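Local coordinates for protein ebony (Drosophila melanogaster, PDB 6DYM) that probably forms, through this C-terminal condensation domain of a nonribosomal peptide synthetase, the peptide bond between a carrier-bound amino acid and an amine, at residues L31-Y44 with K90-F102. Sequence-based numbering, arbitrary orientation.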
loop_
_atom_site.group_PDB
_atom_site.type_symbol
_atom_site.label_atom_id
_atom_site.label_comp_id
_atom_site.label_asym_id
_atom_site.label_seq_id
_atom_site.Cartn_x
_atom_site.Cartn_y
_atom_site.Cartn_z
ATOM N N LEU A 31 -8.362 8.808 -0.507
ATOM C CA LEU A 31 -7.783 10.072 -0.950
ATOM C C LEU A 31 -8.233 10.453 -2.355
ATOM O O LEU A 31 -8.582 11.613 -2.598
ATOM C CB LEU A 31 -6.258 9.993 -0.905
ATOM C CG LEU A 31 -5.643 9.934 0.490
ATOM C CD1 LEU A 31 -4.137 9.777 0.374
ATOM C CD2 LEU A 31 -6.005 11.182 1.296
ATOM N N GLU A 32 -8.239 9.493 -3.284
ATOM C CA GLU A 32 -8.590 9.782 -4.670
ATOM C C GLU A 32 -10.048 10.187 -4.843
ATOM O O GLU A 32 -10.375 10.826 -5.848
ATOM C CB GLU A 32 -8.294 8.571 -5.554
ATOM C CG GLU A 32 -6.823 8.252 -5.680
ATOM C CD GLU A 32 -6.357 7.220 -4.671
ATOM O OE1 GLU A 32 -6.447 7.487 -3.452
ATOM O OE2 GLU A 32 -5.899 6.140 -5.098
ATOM N N GLN A 33 -10.928 9.829 -3.901
ATOM C CA GLN A 33 -12.328 10.227 -4.024
ATOM C C GLN A 33 -12.478 11.740 -4.005
ATOM O O GLN A 33 -13.457 12.274 -4.539
ATOM C CB GLN A 33 -13.161 9.601 -2.906
ATOM C CG GLN A 33 -12.851 10.159 -1.530
ATOM C CD GLN A 33 -13.692 9.534 -0.431
ATOM O OE1 GLN A 33 -14.898 9.344 -0.585
ATOM N NE2 GLN A 33 -13.050 9.198 0.679
ATOM N N TRP A 34 -11.527 12.447 -3.399
ATOM C CA TRP A 34 -11.584 13.898 -3.327
ATOM C C TRP A 34 -10.931 14.574 -4.523
ATOM O O TRP A 34 -11.071 15.792 -4.680
ATOM C CB TRP A 34 -10.937 14.376 -2.022
ATOM C CG TRP A 34 -11.521 13.693 -0.820
ATOM C CD1 TRP A 34 -10.894 12.811 0.009
ATOM C CD2 TRP A 34 -12.862 13.820 -0.331
ATOM N NE1 TRP A 34 -11.760 12.384 0.991
ATOM C CE2 TRP A 34 -12.975 12.989 0.804
ATOM C CE3 TRP A 34 -13.979 14.556 -0.742
ATOM C CZ2 TRP A 34 -14.159 12.876 1.532
ATOM C CZ3 TRP A 34 -15.152 14.443 -0.017
ATOM C CH2 TRP A 34 -15.233 13.610 1.109
ATOM N N LEU A 35 -10.239 13.815 -5.369
ATOM C CA LEU A 35 -9.645 14.338 -6.591
ATOM C C LEU A 35 -10.568 14.211 -7.795
ATOM O O LEU A 35 -10.179 14.613 -8.898
ATOM C CB LEU A 35 -8.322 13.625 -6.888
ATOM C CG LEU A 35 -7.239 13.691 -5.812
ATOM C CD1 LEU A 35 -6.037 12.839 -6.205
ATOM C CD2 LEU A 35 -6.825 15.128 -5.570
ATOM N N LYS A 36 -11.765 13.661 -7.612
ATOM C CA LYS A 36 -12.713 13.557 -8.712
ATOM C C LYS A 36 -13.119 14.953 -9.184
ATOM O O LYS A 36 -13.253 15.873 -8.367
ATOM C CB LYS A 36 -13.951 12.765 -8.281
ATOM C CG LYS A 36 -13.698 11.279 -8.053
ATOM C CD LYS A 36 -14.992 10.532 -7.728
ATOM C CE LYS A 36 -14.708 9.204 -7.037
ATOM N NZ LYS A 36 -13.641 8.423 -7.732
ATOM N N PRO A 37 -13.304 15.157 -10.495
ATOM C CA PRO A 37 -13.132 14.116 -11.510
ATOM C C PRO A 37 -11.712 14.084 -12.068
ATOM O O PRO A 37 -10.884 14.921 -11.709
ATOM C CB PRO A 37 -14.135 14.522 -12.588
ATOM C CG PRO A 37 -14.330 16.027 -12.400
ATOM C CD PRO A 37 -13.680 16.444 -11.101
ATOM N N GLY A 38 -11.435 13.124 -12.935
ATOM C CA GLY A 38 -10.149 13.021 -13.575
ATOM C C GLY A 38 -9.247 11.904 -13.088
ATOM O O GLY A 38 -8.042 11.946 -13.368
ATOM N N VAL A 39 -9.777 10.923 -12.368
ATOM C CA VAL A 39 -9.021 9.738 -11.985
ATOM C C VAL A 39 -9.617 8.548 -12.728
ATOM O O VAL A 39 -10.829 8.299 -12.657
ATOM C CB VAL A 39 -9.008 9.528 -10.461
ATOM C CG1 VAL A 39 -10.428 9.420 -9.888
ATOM C CG2 VAL A 39 -8.170 8.306 -10.102
ATOM N N LEU A 40 -8.770 7.839 -13.472
ATOM C CA LEU A 40 -9.183 6.717 -14.300
ATOM C C LEU A 40 -8.517 5.437 -13.811
ATOM O O LEU A 40 -7.472 5.467 -13.156
ATOM C CB LEU A 40 -8.831 6.954 -15.776
ATOM C CG LEU A 40 -8.977 8.383 -16.303
ATOM C CD1 LEU A 40 -8.451 8.488 -17.725
ATOM C CD2 LEU A 40 -10.424 8.840 -16.226
ATOM N N ARG A 41 -9.142 4.302 -14.145
ATOM C CA ARG A 41 -8.574 3.008 -13.779
ATOM C C ARG A 41 -7.173 2.840 -14.345
ATOM O O ARG A 41 -6.293 2.274 -13.685
ATOM C CB ARG A 41 -9.468 1.875 -14.275
ATOM C CG ARG A 41 -10.903 1.935 -13.801
ATOM C CD ARG A 41 -11.745 0.949 -14.590
ATOM N NE ARG A 41 -13.166 1.267 -14.537
ATOM C CZ ARG A 41 -14.017 0.703 -13.687
ATOM N NH1 ARG A 41 -13.583 -0.201 -12.818
ATOM N NH2 ARG A 41 -15.299 1.045 -13.703
ATOM N N THR A 42 -6.945 3.326 -15.569
ATOM C CA THR A 42 -5.640 3.162 -16.198
ATOM C C THR A 42 -4.548 3.932 -15.469
ATOM O O THR A 42 -3.366 3.627 -15.655
ATOM C CB THR A 42 -5.690 3.590 -17.671
ATOM O OG1 THR A 42 -5.970 4.995 -17.761
ATOM C CG2 THR A 42 -6.764 2.806 -18.413
ATOM N N ASP A 43 -4.910 4.916 -14.641
ATOM C CA ASP A 43 -3.898 5.610 -13.850
ATOM C C ASP A 43 -3.193 4.646 -12.904
ATOM O O ASP A 43 -1.979 4.744 -12.692
ATOM C CB ASP A 43 -4.531 6.765 -13.074
ATOM C CG ASP A 43 -5.209 7.779 -13.984
ATOM O OD1 ASP A 43 -4.660 8.060 -15.071
ATOM O OD2 ASP A 43 -6.285 8.302 -13.612
ATOM N N TYR A 44 -3.935 3.693 -12.338
ATOM C CA TYR A 44 -3.319 2.697 -11.469
ATOM C C TYR A 44 -2.554 1.653 -12.276
ATOM O O TYR A 44 -1.413 1.316 -11.942
ATOM C CB TYR A 44 -4.383 2.025 -10.603
ATOM C CG TYR A 44 -5.150 2.968 -9.704
ATOM C CD1 TYR A 44 -4.592 3.449 -8.523
ATOM C CD2 TYR A 44 -6.439 3.370 -10.033
ATOM C CE1 TYR A 44 -5.301 4.308 -7.696
ATOM C CE2 TYR A 44 -7.151 4.227 -9.217
ATOM C CZ TYR A 44 -6.580 4.692 -8.051
ATOM O OH TYR A 44 -7.299 5.543 -7.242
ATOM N N LYS A 90 1.516 10.677 -14.614
ATOM C CA LYS A 90 0.843 11.680 -15.433
ATOM C C LYS A 90 -0.399 12.231 -14.743
ATOM O O LYS A 90 -0.654 13.440 -14.784
ATOM C CB LYS A 90 0.460 11.073 -16.784
ATOM C CG LYS A 90 1.614 10.883 -17.757
ATOM C CD LYS A 90 2.464 12.138 -17.880
ATOM C CE LYS A 90 3.252 12.137 -19.184
ATOM N NZ LYS A 90 2.642 13.035 -20.208
ATOM N N SER A 91 -1.170 11.363 -14.097
ATOM C CA SER A 91 -2.513 11.691 -13.649
ATOM C C SER A 91 -2.489 12.545 -12.386
ATOM O O SER A 91 -1.436 12.949 -11.884
ATOM C CB SER A 91 -3.301 10.413 -13.393
ATOM O OG SER A 91 -2.599 9.569 -12.493
ATOM N N LYS A 92 -3.690 12.813 -11.863
ATOM C CA LYS A 92 -3.840 13.435 -10.555
ATOM C C LYS A 92 -3.330 12.544 -9.432
ATOM O O LYS A 92 -3.202 13.021 -8.298
ATOM C CB LYS A 92 -5.312 13.789 -10.306
ATOM C CG LYS A 92 -5.823 14.989 -11.097
ATOM C CD LYS A 92 -7.350 15.068 -11.053
ATOM C CE LYS A 92 -7.835 16.486 -10.764
ATOM N NZ LYS A 92 -9.328 16.582 -10.720
ATOM N N LEU A 93 -3.040 11.267 -9.715
ATOM C CA LEU A 93 -2.441 10.387 -8.718
ATOM C C LEU A 93 -1.110 10.920 -8.204
ATOM O O LEU A 93 -0.687 10.542 -7.106
ATOM C CB LEU A 93 -2.241 8.984 -9.297
ATOM C CG LEU A 93 -3.456 8.061 -9.246
ATOM C CD1 LEU A 93 -3.061 6.631 -9.583
ATOM C CD2 LEU A 93 -4.091 8.134 -7.878
ATOM N N LEU A 94 -0.438 11.780 -8.976
ATOM C CA LEU A 94 0.800 12.387 -8.503
ATOM C C LEU A 94 0.572 13.192 -7.231
ATOM O O LEU A 94 1.445 13.239 -6.360
ATOM C CB LEU A 94 1.400 13.272 -9.595
ATOM C CG LEU A 94 2.666 14.048 -9.227
ATOM C CD1 LEU A 94 3.816 13.089 -8.964
ATOM C CD2 LEU A 94 3.030 15.045 -10.323
ATOM N N ILE A 95 -0.591 13.833 -7.109
ATOM C CA ILE A 95 -0.920 14.546 -5.880
ATOM C C ILE A 95 -0.958 13.582 -4.702
ATOM O O ILE A 95 -0.483 13.904 -3.604
ATOM C CB ILE A 95 -2.252 15.299 -6.043
ATOM C CG1 ILE A 95 -2.161 16.286 -7.211
ATOM C CG2 ILE A 95 -2.626 16.008 -4.742
ATOM C CD1 ILE A 95 -3.423 17.089 -7.433
ATOM N N VAL A 96 -1.513 12.383 -4.910
ATOM C CA VAL A 96 -1.551 11.377 -3.846
ATOM C C VAL A 96 -0.137 10.986 -3.432
ATOM O O VAL A 96 0.192 10.943 -2.241
ATOM C CB VAL A 96 -2.366 10.148 -4.289
ATOM C CG1 VAL A 96 -2.233 9.038 -3.264
ATOM C CG2 VAL A 96 -3.825 10.517 -4.471
ATOM N N PHE A 97 0.723 10.693 -4.411
ATOM C CA PHE A 97 2.083 10.283 -4.078
ATOM C C PHE A 97 2.881 11.417 -3.445
ATOM O O PHE A 97 3.722 11.166 -2.574
ATOM C CB PHE A 97 2.793 9.755 -5.321
ATOM C CG PHE A 97 2.372 8.368 -5.703
ATOM C CD1 PHE A 97 3.049 7.264 -5.213
ATOM C CD2 PHE A 97 1.285 8.167 -6.535
ATOM C CE1 PHE A 97 2.655 5.982 -5.559
ATOM C CE2 PHE A 97 0.886 6.886 -6.886
ATOM C CZ PHE A 97 1.572 5.793 -6.395
ATOM N N GLU A 98 2.639 12.664 -3.857
ATOM C CA GLU A 98 3.333 13.773 -3.211
ATOM C C GLU A 98 2.863 13.945 -1.772
ATOM O O GLU A 98 3.666 14.250 -0.884
ATOM C CB GLU A 98 3.135 15.057 -4.013
ATOM C CG GLU A 98 3.851 15.047 -5.359
ATOM C CD GLU A 98 3.798 16.389 -6.070
ATOM O OE1 GLU A 98 3.046 17.280 -5.624
ATOM O OE2 GLU A 98 4.506 16.548 -7.087
ATOM N N PHE A 99 1.566 13.738 -1.518
ATOM C CA PHE A 99 1.065 13.803 -0.148
ATOM C C PHE A 99 1.653 12.689 0.709
ATOM O O PHE A 99 1.995 12.913 1.876
ATOM C CB PHE A 99 -0.463 13.728 -0.141
ATOM C CG PHE A 99 -1.061 13.569 1.234
ATOM C CD1 PHE A 99 -0.838 14.524 2.216
ATOM C CD2 PHE A 99 -1.859 12.475 1.540
ATOM C CE1 PHE A 99 -1.390 14.390 3.482
ATOM C CE2 PHE A 99 -2.412 12.333 2.804
ATOM C CZ PHE A 99 -2.176 13.295 3.776
ATOM N N LEU A 100 1.768 11.477 0.156
ATOM C CA LEU A 100 2.377 10.388 0.915
ATOM C C LEU A 100 3.842 10.686 1.224
ATOM O O LEU A 100 4.320 10.400 2.327
ATOM C CB LEU A 100 2.230 9.070 0.155
ATOM C CG LEU A 100 0.781 8.612 -0.069
ATOM C CD1 LEU A 100 0.727 7.321 -0.874
ATOM C CD2 LEU A 100 0.047 8.457 1.250
ATOM N N GLU A 101 4.570 11.278 0.272
ATOM C CA GLU A 101 5.945 11.677 0.566
ATOM C C GLU A 101 5.981 12.794 1.604
ATOM O O GLU A 101 6.877 12.828 2.456
ATOM C CB GLU A 101 6.660 12.096 -0.720
ATOM C CG GLU A 101 8.119 12.541 -0.530
ATOM C CD GLU A 101 9.022 11.448 0.032
ATOM O OE1 GLU A 101 10.126 11.786 0.516
ATOM O OE2 GLU A 101 8.640 10.253 -0.001
ATOM N N PHE A 102 5.002 13.704 1.560
ATOM C CA PHE A 102 4.868 14.720 2.604
ATOM C C PHE A 102 4.769 14.074 3.983
ATOM O O PHE A 102 5.398 14.538 4.944
ATOM C CB PHE A 102 3.641 15.589 2.297
ATOM C CG PHE A 102 3.196 16.484 3.431
ATOM C CD1 PHE A 102 3.660 17.793 3.526
ATOM C CD2 PHE A 102 2.265 16.038 4.363
ATOM C CE1 PHE A 102 3.234 18.627 4.548
ATOM C CE2 PHE A 102 1.834 16.868 5.394
ATOM C CZ PHE A 102 2.318 18.167 5.484
#
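Ser-91 meets Asp-43 at the start of helix 93-111: its CB touches Asp-43 OD1 at 3.2 Å, while OG caps the helix by accepting from Leu-93 N. Asp-43 OD2 accepts from Leu-40 N at the beginning of helix 41-58, almost straight (171°). Lys-92 reaches across to the loop, its chain bending at chi3 (134°), and its NZ donates to Leu-35 O at 2.8 Å; Pro-37 O, past the cis peptide bond, lies 2.5 Å from Lys-92 NZ, so short that this second bond's geometry is doubtful. Leu-93 divides its branches: CD1 sits over one face of the Tyr-44 ring, a CH-pi contact 4.0 Å from the centroid, and CD2 packs 3.5 Å from Glu-32 CG. Glu-32, bent at chi2 (94°), lays this methylene on Leu-93 and Val-96 while OE2 accepts from Tyr-44 OH at 2.6 Å. With an alanine at this position, the Tyr-44 hydroxyl would probably lose this acceptor and a gap would open beside Leu-93 CD2. One turn on, Val-96 CG2 abuts Leu-35 CD1 at 3.6 Å, and Phe-99 offers its ring edge to Leu-31, Phe-99 CD2 being 3.7 Å from Leu-31 CD1. The contact joins the loop before helix 41-58, and that helix's first turn, to the beginning of helix 93-111; the strand order, with 119-127 parallel to 158-163, is consistent with a GNAT-like fold. Leucine and valine branches pack on the buried side, where the Tyr-44 hydroxyl is paired with Glu-32 OE2, whereas the ammonium group, held mainly by Leu-35 O, probably helps fix the loop near the cis-proline.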